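PDB 3AYV: xylose isomerase-like TIM barrel domain-containing protein from Thermus thermophilus, which binds zinc ions in a TIM barrel of the endonuclease IV-like family and may take part in protection against oxidative stress. Local coordinates for the zinc ion site. Sequence-based numbering; all coordinates share one arbitrary frame.

The zinc ion site. Residues 27, 136-137, 162, 165, 187, 189, 196, 198, 223. With ZN (zinc ion), chain B; ZN (zinc ion), chain C.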
ATOM      1  N   GLU A  27       5.686  -3.228  -7.279  1.00 16.06           N
ATOM      2  CA  GLU A  27       4.989  -3.577  -6.039  1.00 15.49           C
ATOM      3  C   GLU A  27       3.962  -4.641  -6.375  1.00 15.70           C
ATOM      4  O   GLU A  27       2.951  -4.365  -7.041  1.00 15.94           O
ATOM      5  CB  GLU A  27       4.335  -2.359  -5.382  1.00 15.48           C
ATOM      6  CG  GLU A  27       3.674  -2.747  -4.069  1.00 16.21           C
ATOM      7  CD  GLU A  27       3.547  -1.607  -3.105  1.00 18.13           C
ATOM      8  OE1 GLU A  27       2.415  -1.140  -2.907  1.00 19.01           O
ATOM      9  OE2 GLU A  27       4.575  -1.182  -2.543  1.00 17.72           O
ATOM     10  N   GLU A 136      -1.374   1.271   5.183  1.00 10.68           N
ATOM     11  CA  GLU A 136      -1.937   2.188   4.173  1.00 11.82           C
ATOM     12  C   GLU A 136      -3.327   2.645   4.629  1.00 11.58           C
ATOM     13  O   GLU A 136      -4.070   1.836   5.207  1.00 11.97           O
ATOM     14  CB  GLU A 136      -2.038   1.431   2.846  1.00 12.28           C
ATOM     15  CG  GLU A 136      -2.638   2.199   1.723  1.00 14.76           C
ATOM     16  CD  GLU A 136      -3.042   1.317   0.554  1.00 19.01           C
ATOM     17  OE1 GLU A 136      -2.638   0.150   0.461  1.00 18.40           O
ATOM     18  OE2 GLU A 136      -3.775   1.805  -0.301  1.00 24.83           O
ATOM     19  N   ASN A 137      -3.673   3.926   4.421  1.00 11.17           N
ATOM     20  CA  ASN A 137      -5.046   4.354   4.731  1.00 10.17           C
ATOM     21  C   ASN A 137      -5.996   3.757   3.684  1.00 10.46           C
ATOM     22  O   ASN A 137      -5.659   3.690   2.492  1.00  9.71           O
ATOM     23  CB  ASN A 137      -5.190   5.889   4.753  1.00  9.83           C
ATOM     24  CG  ASN A 137      -4.781   6.549   3.427  1.00 11.18           C
ATOM     25  OD1 ASN A 137      -3.626   6.460   3.015  1.00 10.73           O
ATOM     26  ND2 ASN A 137      -5.747   7.204   2.749  1.00 10.11           N
ATOM     27  N   ASP A 162      -2.347   6.844   0.498  1.00 12.68           N
ATOM     28  CA  ASP A 162      -3.088   6.757  -0.730  1.00 12.73           C
ATOM     29  C   ASP A 162      -4.092   7.886  -0.768  1.00 12.33           C
ATOM     30  O   ASP A 162      -5.099   7.833  -0.063  1.00 12.81           O
ATOM     31  CB  ASP A 162      -3.814   5.413  -0.801  1.00 13.30           C
ATOM     32  CG  ASP A 162      -4.464   5.183  -2.161  1.00 14.92           C
ATOM     33  OD1 ASP A 162      -5.256   6.015  -2.633  1.00 14.06           O
ATOM     34  OD2 ASP A 162      -4.162   4.170  -2.783  1.00 16.58           O
ATOM     35  N   HIS A 165      -7.870   7.121  -1.729  1.00 11.98           N
ATOM     36  CA  HIS A 165      -8.651   6.512  -0.664  1.00 11.67           C
ATOM     37  C   HIS A 165      -9.134   7.580   0.290  1.00 11.45           C
ATOM     38  O   HIS A 165     -10.279   7.524   0.740  1.00 12.63           O
ATOM     39  CB  HIS A 165      -7.837   5.462   0.098  1.00 11.63           C
ATOM     40  CG  HIS A 165      -7.538   4.236  -0.702  1.00 10.39           C
ATOM     41  ND1 HIS A 165      -6.706   3.240  -0.241  1.00 11.39           N
ATOM     42  CD2 HIS A 165      -7.934   3.857  -1.948  1.00 11.46           C
ATOM     43  CE1 HIS A 165      -6.607   2.293  -1.161  1.00 14.70           C
ATOM     44  NE2 HIS A 165      -7.339   2.650  -2.206  1.00 12.03           N
ATOM     45  N   HIS A 187       1.112   5.798  -2.536  1.00 16.50           N
ATOM     46  CA  HIS A 187       0.335   5.120  -3.561  1.00 15.60           C
ATOM     47  C   HIS A 187      -0.300   6.188  -4.422  1.00 14.91           C
ATOM     48  O   HIS A 187      -1.105   6.987  -3.940  1.00 15.62           O
ATOM     49  CB  HIS A 187      -0.720   4.223  -2.917  1.00 15.70           C
ATOM     50  CG  HIS A 187      -0.205   2.871  -2.542  1.00 15.57           C
ATOM     51  ND1 HIS A 187      -1.025   1.873  -2.068  1.00 15.71           N
ATOM     52  CD2 HIS A 187       1.040   2.336  -2.601  1.00 15.69           C
ATOM     53  CE1 HIS A 187      -0.305   0.793  -1.807  1.00 17.97           C
ATOM     54  NE2 HIS A 187       0.949   1.043  -2.135  1.00 17.05           N
ATOM     55  N   ASN A 189      -2.280   7.672  -7.863  1.00 13.52           N
ATOM     56  CA  ASN A 189      -3.192   7.566  -8.998  1.00 13.56           C
ATOM     57  C   ASN A 189      -4.131   8.756  -8.923  1.00 14.35           C
ATOM     58  O   ASN A 189      -3.930   9.613  -8.060  1.00 13.79           O
ATOM     59  CB  ASN A 189      -3.932   6.207  -9.018  1.00 13.79           C
ATOM     60  CG  ASN A 189      -4.723   5.933  -7.745  1.00 12.30           C
ATOM     61  OD1 ASN A 189      -5.304   6.843  -7.148  1.00 12.56           O
ATOM     62  ND2 ASN A 189      -4.743   4.665  -7.324  1.00 11.54           N
ATOM     63  N   ASP A 196     -12.818   4.963  -6.574  1.00 14.16           N
ATOM     64  CA  ASP A 196     -11.385   4.716  -6.576  1.00 14.54           C
ATOM     65  C   ASP A 196     -10.949   4.217  -7.959  1.00 14.63           C
ATOM     66  O   ASP A 196     -10.840   3.022  -8.199  1.00 15.69           O
ATOM     67  CB  ASP A 196     -11.041   3.705  -5.493  1.00 14.19           C
ATOM     68  CG  ASP A 196      -9.552   3.628  -5.222  1.00 15.03           C
ATOM     69  OD1 ASP A 196      -8.786   4.579  -5.472  1.00 14.62           O
ATOM     70  OD2 ASP A 196      -9.166   2.574  -4.747  1.00 12.92           O
ATOM     71  N   HIS A 198      -8.202   4.530  -9.948  1.00 14.67           N
ATOM     72  CA  HIS A 198      -6.863   4.078 -10.332  1.00 15.62           C
ATOM     73  C   HIS A 198      -6.486   4.603 -11.728  1.00 15.54           C
ATOM     74  O   HIS A 198      -5.904   3.880 -12.532  1.00 15.50           O
ATOM     75  CB  HIS A 198      -6.723   2.541 -10.224  1.00 16.40           C
ATOM     76  CG  HIS A 198      -6.664   2.045  -8.813  1.00 17.33           C
ATOM     77  ND1 HIS A 198      -5.780   1.070  -8.401  1.00 20.97           N
ATOM     78  CD2 HIS A 198      -7.337   2.436  -7.702  1.00 19.78           C
ATOM     79  CE1 HIS A 198      -5.933   0.857  -7.106  1.00 21.85           C
ATOM     80  NE2 HIS A 198      -6.880   1.664  -6.661  1.00 19.20           N
ATOM     81  N   GLU A 223      -0.345   3.017  -8.769  1.00 16.95           N
ATOM     82  CA  GLU A 223      -1.457   2.106  -8.600  1.00 17.96           C
ATOM     83  C   GLU A 223      -2.479   2.453  -9.669  1.00 18.45           C
ATOM     84  O   GLU A 223      -3.526   3.034  -9.396  1.00 17.25           O
ATOM     85  CB  GLU A 223      -2.015   2.292  -7.211  1.00 19.14           C
ATOM     86  CG  GLU A 223      -1.088   1.611  -6.227  1.00 22.93           C
ATOM     87  CD  GLU A 223      -1.830   0.984  -5.145  1.00 28.90           C
ATOM     88  OE1 GLU A 223      -1.575  -0.219  -4.833  1.00 30.12           O
ATOM     89  OE2 GLU A 223      -2.675   1.731  -4.609  1.00 31.01           O
TER
HETATM   90 ZN    ZN B 256      -3.402   2.240  -2.339  1.00 71.78          ZN
HETATM   91 ZN    ZN C 257      -7.153   1.980  -4.347  1.00 62.83          ZN
HETATM   92  O   HOH W   1      -3.281  -0.251  -2.750  1.00 27.13           O
HETATM   93  O   HOH W   2      -5.072   1.488  -3.921  1.00 20.80           O
HETATM   94  O   HOH W   3      -6.253   4.119  -4.896  1.00 15.40           O
HETATM   95  O   HOH W   4      -7.924  -0.018  -3.913  1.00 22.25           O
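Two of the zinc ions of the cluster, both poorly ordered after a zinc chloride soak, lie 4.3 Å apart (ZN of chain B to ZN of chain C) at the C-terminal ends of the strands of a xylose isomerase-like TIM barrel, where endonuclease IV-type proteins carry their metal cluster. The chain B zinc is distorted six-coordinate, held by OE2 of Glu136, OD2 of Asp162, OE2 of Glu223, ND1 of His187 and waters 1 and 2. Its three carboxylates each give one oxygen here and supply negative charge that would balance the cation. Glu136, also a ligand of a further zinc with His55 and His96, has CG anti to the backbone N (chi1 178°) and runs on extended, so that OE2 touches the chain B ion at 2.1 Å, whereas Glu223, bent at chi2, brings its OE2 to 2.4 Å and leaves OE1 to hold water 1. The chain C zinc is nearly octahedral and richer in nitrogen: NE2 of His165 and NE2 of His198 join OD2 of Asp196, at 2.1 Å, and waters 2, 3 and 4. Water 2 bridges the ions, so it is a plausible candidate for an activated hydroxide if the site is hydrolytic.

In His165 and His187 one ring nitrogen takes the metal while the other is held by a hydrogen bond. ND1 of His165 donates to the backbone O of Asn137 at 3.0 Å, almost exactly in the ring plane and on a carbonyl lone pair, while the Asp162 carboxyl carbon lies over the centre of one ring face. NE2 of His187 donates to OE1 of Glu27 at 2.7 Å, on its syn lone pair but tilted 25° from the ring plane; this carboxylate may make the imidazole a stronger donor to zinc. The Asn137 amide pairs with the Asp162 backbone: its OD1 receives Asp162 N and its ND2 gives to Asp162 O. Asp162 OD1 also accepts His165 N, from above the carboxylate plane. Asn189 ND2 splits its two hydrogens between Glu223 O and water 3, which also meets Asp196 OD1 at 2.6 Å and Asp162 OD2.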